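Local coordinates for acetyl-CoA hydrolase/transferase family protein (Porphyromonas gingivalis, PDB 2NVV) that probably catalyses the hydrolysis of acetyl-CoA or the transfer of its coenzyme A to or from acetate, and binds zinc ions, at residues Ile314-Ile317 / Phe323-Asp326; Asp357-Ile362 / Gln467-Leu472; Ala109-Leu112 / Phe116-Lys119. One frame throughout, in Å; residues are numbered along the deposited sequence.

Contact 1. Residues Ile314-Ile317 / Phe323-Asp326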
loop_
_atom_site.group_PDB
_atom_site.type_symbol
_atom_site.label_atom_id
_atom_site.label_comp_id
_atom_site.label_asym_id
_atom_site.label_seq_id
_atom_site.Cartn_x
_atom_site.Cartn_y
_atom_site.Cartn_z
ATOM N N ILE A 314 -19.996 -9.231 -26.506
ATOM C CA ILE A 314 -21.031 -9.512 -25.512
ATOM C C ILE A 314 -22.126 -10.366 -26.112
ATOM O O ILE A 314 -22.692 -11.204 -25.427
ATOM C CB ILE A 314 -21.646 -8.221 -24.940
ATOM C CG1 ILE A 314 -22.486 -8.556 -23.711
ATOM C CG2 ILE A 314 -22.518 -7.533 -25.978
ATOM C CD1 ILE A 314 -21.688 -9.111 -22.550
ATOM N N GLN A 315 -22.413 -10.168 -27.396
ATOM C CA GLN A 315 -23.441 -10.962 -28.068
ATOM C C GLN A 315 -22.939 -12.385 -28.271
ATOM O O GLN A 315 -23.713 -13.341 -28.194
ATOM C CB GLN A 315 -23.820 -10.346 -29.412
ATOM C CG GLN A 315 -24.400 -8.947 -29.290
ATOM C CD GLN A 315 -24.954 -8.413 -30.599
ATOM O OE1 GLN A 315 -24.267 -8.406 -31.623
ATOM N NE2 GLN A 315 -26.208 -7.952 -30.569
ATOM N N ASP A 316 -21.640 -12.531 -28.517
ATOM C CA ASP A 316 -21.078 -13.858 -28.704
ATOM C C ASP A 316 -21.136 -14.644 -27.389
ATOM O O ASP A 316 -21.410 -15.852 -27.371
ATOM C CB ASP A 316 -19.634 -13.757 -29.199
ATOM C CG ASP A 316 -18.976 -15.119 -29.375
ATOM O OD1 ASP A 316 -19.616 -16.034 -29.935
ATOM O OD2 ASP A 316 -17.810 -15.270 -28.962
ATOM N N ILE A 317 -20.874 -13.954 -26.284
ATOM C CA ILE A 317 -20.914 -14.580 -24.975
ATOM C C ILE A 317 -22.338 -15.024 -24.655
ATOM O O ILE A 317 -22.579 -16.179 -24.318
ATOM C CB ILE A 317 -20.416 -13.602 -23.884
ATOM C CG1 ILE A 317 -18.920 -13.333 -24.078
ATOM C CG2 ILE A 317 -20.683 -14.173 -22.490
ATOM C CD1 ILE A 317 -18.343 -12.293 -23.144
ATOM N N PHE A 323 -20.300 -22.049 -23.169
ATOM C CA PHE A 323 -18.860 -21.999 -23.084
ATOM C C PHE A 323 -18.338 -21.000 -22.048
ATOM O O PHE A 323 -17.436 -21.326 -21.279
ATOM C CB PHE A 323 -18.310 -21.650 -24.473
ATOM C CG PHE A 323 -16.820 -21.502 -24.524
ATOM C CD1 PHE A 323 -15.996 -22.626 -24.567
ATOM C CD2 PHE A 323 -16.236 -20.239 -24.522
ATOM C CE1 PHE A 323 -14.607 -22.486 -24.608
ATOM C CE2 PHE A 323 -14.847 -20.088 -24.562
ATOM C CZ PHE A 323 -14.032 -21.208 -24.606
ATOM N N PHE A 324 -18.913 -19.801 -22.017
ATOM C CA PHE A 324 -18.449 -18.749 -21.117
ATOM C C PHE A 324 -18.929 -18.747 -19.674
ATOM O O PHE A 324 -18.190 -18.350 -18.787
ATOM C CB PHE A 324 -18.750 -17.380 -21.732
ATOM C CG PHE A 324 -18.121 -17.167 -23.078
ATOM C CD1 PHE A 324 -18.777 -17.570 -24.234
ATOM C CD2 PHE A 324 -16.868 -16.587 -23.187
ATOM C CE1 PHE A 324 -18.193 -17.398 -25.482
ATOM C CE2 PHE A 324 -16.268 -16.409 -24.422
ATOM C CZ PHE A 324 -16.933 -16.816 -25.578
ATOM N N LYS A 325 -20.157 -19.186 -19.448
ATOM C CA LYS A 325 -20.758 -19.187 -18.116
ATOM C C LYS A 325 -19.866 -19.668 -16.968
ATOM O O LYS A 325 -19.789 -19.024 -15.920
ATOM C CB LYS A 325 -22.049 -20.007 -18.134
ATOM C CG LYS A 325 -23.012 -19.647 -17.019
ATOM C CD LYS A 325 -24.454 -19.914 -17.446
ATOM C CE LYS A 325 -25.418 -19.399 -16.399
ATOM N NZ LYS A 325 -25.038 -18.021 -16.012
ATOM N N ASP A 326 -19.195 -20.791 -17.176
ATOM C CA ASP A 326 -18.317 -21.373 -16.167
ATOM C C ASP A 326 -16.863 -20.896 -16.263
ATOM O O ASP A 326 -15.983 -21.441 -15.593
ATOM C CB ASP A 326 -18.352 -22.895 -16.290
ATOM C CG ASP A 326 -18.181 -23.356 -17.731
ATOM O OD1 ASP A 326 -19.087 -23.084 -18.554
ATOM O OD2 ASP A 326 -17.141 -23.978 -18.048
#
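Phe324 packs against Ile317 and Asp316 where two consecutive helices, 311-318 and 321-324, follow one another across a short link. The contact sets a methylene of the isoleucine over a face of the phenylalanine, a CH-pi arrangement in the C-terminal half of the chain. Starting at the Phe324 backbone, CB lies 3.8 Å from Ile317 CG2, and the next atom, CG, touches both CG2 and CG1 of the same isoleucine. The first torsion sets CG anti to the carbonyl carbon, chi1 -58°, and this lays the ring against the end of helix 311-318. On one rim Phe324 CD1 comes 3.7 Å from Ile317 CA, so this side of the phenyl lies mainly against helix backbone. Phe324 CE1 follows along the same backbone, 4.0 Å from Asp316 O. The other rim, CD2 and CE2, lies by Ile317 CG1. That methylene stands 3.9 Å from the Phe324 ring centroid and only 9° off its normal. The opposite face is taken by its own neighbour, Phe323, whose CD2 sits over the centre, putting the ring between an aliphatic and an aromatic group. Helix 288-295 packs alongside, with Ile291, Met294 and Lys295 touching Phe324. At the tip lies the Asp316 carboxylate, its plane turned 80° from the ring. The nearer oxygen, Asp316 OD2, is 3.8 Å from Phe324 CZ and salt-bridged to Lys295 NZ.

Contact 2. Residues Asp357-Ile362 / Gln467-Leu472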
loop_
_atom_site.group_PDB
_atom_site.type_symbol
_atom_site.label_atom_id
_atom_site.label_comp_id
_atom_site.label_asym_id
_atom_site.label_seq_id
_atom_site.Cartn_x
_atom_site.Cartn_y
_atom_site.Cartn_z
ATOM N N ASP A 357 9.884 7.810 -12.315
ATOM C CA ASP A 357 11.179 8.453 -12.129
ATOM C C ASP A 357 12.255 7.394 -11.955
ATOM O O ASP A 357 11.963 6.216 -11.735
ATOM C CB ASP A 357 11.183 9.450 -10.954
ATOM C CG ASP A 357 10.896 8.807 -9.615
ATOM O OD1 ASP A 357 11.393 7.693 -9.359
ATOM O OD2 ASP A 357 10.184 9.441 -8.804
ATOM N N ILE A 358 13.503 7.820 -12.064
ATOM C CA ILE A 358 14.650 6.923 -11.969
ATOM C C ILE A 358 14.815 6.150 -10.664
ATOM O O ILE A 358 15.705 5.307 -10.549
ATOM C CB ILE A 358 15.959 7.705 -12.286
ATOM C CG1 ILE A 358 16.031 8.981 -11.444
ATOM C CG2 ILE A 358 15.992 8.066 -13.781
ATOM C CD1 ILE A 358 17.280 9.835 -11.684
ATOM N N PHE A 359 13.964 6.413 -9.677
ATOM C CA PHE A 359 14.081 5.692 -8.424
ATOM C C PHE A 359 12.963 4.677 -8.206
ATOM O O PHE A 359 12.838 4.089 -7.124
ATOM C CB PHE A 359 14.171 6.683 -7.270
ATOM C CG PHE A 359 15.361 7.579 -7.365
ATOM C CD1 PHE A 359 15.214 8.921 -7.703
ATOM C CD2 PHE A 359 16.647 7.062 -7.200
ATOM C CE1 PHE A 359 16.340 9.744 -7.887
ATOM C CE2 PHE A 359 17.775 7.869 -7.381
ATOM C CZ PHE A 359 17.619 9.215 -7.728
ATOM N N GLY A 360 12.156 4.472 -9.246
ATOM C CA GLY A 360 11.076 3.500 -9.179
ATOM C C GLY A 360 9.726 3.970 -8.690
ATOM O O GLY A 360 8.863 3.148 -8.385
ATOM N N ASN A 361 9.535 5.277 -8.604
ATOM C CA ASN A 361 8.268 5.824 -8.141
ATOM C C ASN A 361 7.385 6.047 -9.355
ATOM O O ASN A 361 7.871 6.451 -10.412
ATOM C CB ASN A 361 8.521 7.133 -7.398
ATOM C CG ASN A 361 9.430 6.944 -6.210
ATOM O OD1 ASN A 361 9.009 6.454 -5.165
ATOM N ND2 ASN A 361 10.695 7.306 -6.373
ATOM N N ILE A 362 6.090 5.780 -9.202
ATOM C CA ILE A 362 5.151 5.918 -10.311
ATOM C C ILE A 362 4.008 6.910 -10.065
ATOM O O ILE A 362 3.452 6.993 -8.976
ATOM C CB ILE A 362 4.538 4.520 -10.697
ATOM C CG1 ILE A 362 5.467 3.775 -11.658
ATOM C CG2 ILE A 362 3.187 4.688 -11.392
ATOM C CD1 ILE A 362 6.769 3.370 -11.089
ATOM N N GLN A 467 21.312 8.703 0.589
ATOM C CA GLN A 467 20.686 7.490 0.072
ATOM C C GLN A 467 20.012 7.756 -1.281
ATOM O O GLN A 467 20.181 6.989 -2.224
ATOM C CB GLN A 467 19.658 6.999 1.097
ATOM C CG GLN A 467 18.649 5.982 0.603
ATOM C CD GLN A 467 19.224 4.586 0.436
ATOM O OE1 GLN A 467 18.495 3.643 0.145
ATOM N NE2 GLN A 467 20.530 4.453 0.615
ATOM N N THR A 468 19.271 8.854 -1.380
ATOM C CA THR A 468 18.573 9.201 -2.619
ATOM C C THR A 468 19.093 10.531 -3.176
ATOM O O THR A 468 18.907 11.590 -2.567
ATOM C CB THR A 468 17.043 9.296 -2.368
ATOM O OG1 THR A 468 16.575 8.059 -1.807
ATOM C CG2 THR A 468 16.297 9.575 -3.663
ATOM N N PRO A 469 19.757 10.483 -4.346
ATOM C CA PRO A 469 20.340 11.632 -5.046
ATOM C C PRO A 469 19.360 12.624 -5.678
ATOM O O PRO A 469 19.568 13.050 -6.819
ATOM C CB PRO A 469 21.224 10.983 -6.119
ATOM C CG PRO A 469 21.397 9.572 -5.668
ATOM C CD PRO A 469 20.072 9.238 -5.067
ATOM N N GLN A 470 18.304 12.997 -4.961
ATOM C CA GLN A 470 17.343 13.969 -5.500
ATOM C C GLN A 470 17.858 15.386 -5.260
ATOM O O GLN A 470 18.266 15.731 -4.150
ATOM C CB GLN A 470 15.965 13.796 -4.851
ATOM C CG GLN A 470 15.168 12.622 -5.385
ATOM C CD GLN A 470 14.632 12.860 -6.785
ATOM O OE1 GLN A 470 15.187 13.633 -7.554
ATOM N NE2 GLN A 470 13.555 12.178 -7.124
ATOM N N ASN A 471 17.847 16.205 -6.302
ATOM C CA ASN A 471 18.310 17.576 -6.183
ATOM C C ASN A 471 17.099 18.506 -6.153
ATOM O O ASN A 471 16.556 18.895 -7.192
ATOM C CB ASN A 471 19.211 17.919 -7.359
ATOM C CG ASN A 471 19.914 19.230 -7.176
ATOM O OD1 ASN A 471 19.292 20.229 -6.831
ATOM N ND2 ASN A 471 21.221 19.243 -7.412
ATOM N N LEU A 472 16.679 18.859 -4.946
ATOM C CA LEU A 472 15.515 19.709 -4.753
ATOM C C LEU A 472 15.532 21.025 -5.519
ATOM O O LEU A 472 14.495 21.669 -5.658
ATOM C CB LEU A 472 15.299 19.962 -3.258
ATOM C CG LEU A 472 14.313 19.005 -2.566
ATOM C CD1 LEU A 472 14.581 17.543 -2.962
ATOM C CD2 LEU A 472 14.415 19.198 -1.057
#
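Thr468 sets its methyl over the face of the Phe359 ring: CG2 is 4.1 Å from the ring centroid and 3° off the normal, a CH-pi contact. From the opposite face comes CG1 of Ile358, displaced toward the rim. Pro469 approaches obliquely, its CD 3.5 Å from Phe359 CE2, while Gln470 runs past the phenyl in the reverse direction with its amide inclined 58° to the ring. NE2 of Gln470 lies at the ring edge, 3.7 Å from Phe359 CD1. A bend at chi2 (-73°) turns the Gln470 amide to that edge, and bonds from OE1 to Tyr459 OH and from NE2 to Pro407 O fix its rotation. The phenylalanine rides on a type I turn, Asp357 to Gly360, that links strands 355-357 and 362-367. Asp357 OD1 takes three N-H groups: Phe359 N at 2.9 Å, which makes an Asx turn, together with Asn361 N and Asn361 ND2. Thr468 lies about 5 Å, side chain to side chain, from the zinc ligand Glu416, and also borders the second subunit. Across the segments the chemistry is mostly apolar packing, with one amide nitrogen at the ring edge, and the three bonds to Asp357 OD1 probably help hold the turn carrying the ring.

Contact 3. Residues Ala109-Leu112 / Phe116-Lys119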
loop_
_atom_site.group_PDB
_atom_site.type_symbol
_atom_site.label_atom_id
_atom_site.label_comp_id
_atom_site.label_asym_id
_atom_site.label_seq_id
_atom_site.Cartn_x
_atom_site.Cartn_y
_atom_site.Cartn_z
ATOM N N ALA A 109 -16.316 0.003 -0.264
ATOM C CA ALA A 109 -17.427 -0.752 0.303
ATOM C C ALA A 109 -17.404 -0.840 1.829
ATOM O O ALA A 109 -18.379 -0.478 2.489
ATOM C CB ALA A 109 -17.466 -2.152 -0.290
ATOM N N GLN A 110 -16.302 -1.317 2.396
ATOM C CA GLN A 110 -16.232 -1.442 3.841
ATOM C C GLN A 110 -16.220 -0.103 4.550
ATOM O O GLN A 110 -16.799 0.036 5.627
ATOM C CB GLN A 110 -15.004 -2.252 4.270
ATOM C CG GLN A 110 -13.692 -1.680 3.821
ATOM C CD GLN A 110 -12.509 -2.239 4.601
ATOM O OE1 GLN A 110 -12.409 -3.444 4.829
ATOM N NE2 GLN A 110 -11.600 -1.362 5.000
ATOM N N ASP A 111 -15.561 0.883 3.958
ATOM C CA ASP A 111 -15.482 2.205 4.567
ATOM C C ASP A 111 -16.839 2.878 4.592
ATOM O O ASP A 111 -17.083 3.776 5.397
ATOM C CB ASP A 111 -14.463 3.069 3.824
ATOM C CG ASP A 111 -13.033 2.702 4.171
ATOM O OD1 ASP A 111 -12.826 1.638 4.788
ATOM O OD2 ASP A 111 -12.112 3.473 3.827
ATOM N N LEU A 112 -17.713 2.444 3.692
ATOM C CA LEU A 112 -19.064 2.974 3.628
ATOM C C LEU A 112 -19.797 2.369 4.812
ATOM O O LEU A 112 -20.521 3.053 5.521
ATOM C CB LEU A 112 -19.734 2.556 2.318
ATOM C CG LEU A 112 -19.605 3.560 1.168
ATOM C CD1 LEU A 112 -20.031 2.919 -0.152
ATOM C CD2 LEU A 112 -20.458 4.788 1.488
ATOM N N PHE A 116 -17.587 5.942 7.323
ATOM C CA PHE A 116 -16.605 6.972 6.993
ATOM C C PHE A 116 -17.133 8.074 6.077
ATOM O O PHE A 116 -16.729 9.230 6.186
ATOM C CB PHE A 116 -15.362 6.332 6.384
ATOM C CG PHE A 116 -14.572 5.503 7.354
ATOM C CD1 PHE A 116 -14.926 5.451 8.700
ATOM C CD2 PHE A 116 -13.470 4.762 6.926
ATOM C CE1 PHE A 116 -14.195 4.673 9.606
ATOM C CE2 PHE A 116 -12.730 3.979 7.831
ATOM C CZ PHE A 116 -13.099 3.938 9.172
ATOM N N TYR A 117 -18.025 7.713 5.163
ATOM C CA TYR A 117 -18.632 8.673 4.249
ATOM C C TYR A 117 -20.078 8.571 4.672
ATOM O O TYR A 117 -20.577 7.478 4.910
ATOM C CB TYR A 117 -18.449 8.237 2.786
ATOM C CG TYR A 117 -17.025 7.809 2.478
ATOM C CD1 TYR A 117 -16.704 6.455 2.289
ATOM C CD2 TYR A 117 -15.989 8.746 2.438
ATOM C CE1 TYR A 117 -15.394 6.049 2.071
ATOM C CE2 TYR A 117 -14.680 8.352 2.223
ATOM C CZ TYR A 117 -14.383 7.003 2.042
ATOM O OH TYR A 117 -13.073 6.610 1.840
ATOM N N GLY A 118 -20.741 9.707 4.777
ATOM C CA GLY A 118 -22.111 9.750 5.248
ATOM C C GLY A 118 -23.099 8.634 4.975
ATOM O O GLY A 118 -22.818 7.448 5.131
ATOM N N LYS A 119 -24.296 9.051 4.578
ATOM C CA LYS A 119 -25.390 8.145 4.282
ATOM C C LYS A 119 -25.578 7.954 2.771
ATOM O O LYS A 119 -25.176 8.794 1.974
ATOM C CB LYS A 119 -26.688 8.707 4.872
ATOM C CG LYS A 119 -27.915 7.858 4.567
ATOM C CD LYS A 119 -29.168 8.701 4.309
ATOM C CE LYS A 119 -29.627 9.459 5.548
ATOM N NZ LYS A 119 -30.924 10.167 5.322
#
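Asp111 O accepts the backbone N-H of Phe116 at 2.9 Å, with the donor nearly in line with the carbonyl bond (C=O...N 178°), an i+5 to i bond that ties the chain leaving helix 108-113 back onto its last turn. Beside this bond the Asp111 side chain fits against two aromatic rings. Asp111 CG stands 3.5 Å from Phe116 CD2, the carboxylate plane turned 60° from that ring, and Asp111 CB lies 3.6 Å from Tyr117 CE1. With chi1 at -76°, the Asp111 carboxylate projects alongside its own backbone N. There Gln110 NE2 donates to Asp111 OD1 at 3.2 Å; the other end of that amide, OE1, is bonded to Arg182. Leu112 adds an apolar touch, CD2 meeting the edge of the tyrosine 4.2 Å from Tyr117 CD1, and the phenol ring has Phe116 CB over one face. Arg432 of the second subunit makes a cation-pi contact with the Phe116 ring, so the turn also faces the dimer partner. Within the chain, Leu112 rests on Thr147 and Leu151 of helix 145-151, Leu112 and Tyr117 both reach Phe58 of strand 55-58, and the segment leads on into strand 122-127 of the same parallel sheet.

How the contacts relate
The three contacts are spread widely and follow one another along the chain, contact 3 first, then contact 1, then contact 2. Contacts 1 and 2 lie on opposite sides of the chain's centre, their centres 46 Å apart; contact 3 is 34 Å from contact 1 and 36 Å from contact 2, again between centres. None touches another, and the nearest atoms of contacts 2 and 3 are about 20 Å apart. Those two share the second subunit as a neighbour, whereas no other chain of the assembly touches contact 1. Contact 2 is the one beside a metal site: the Thr468 side chain is about 7 Å from a zinc ion, against about 14 Å for that of Tyr117 in contact 3.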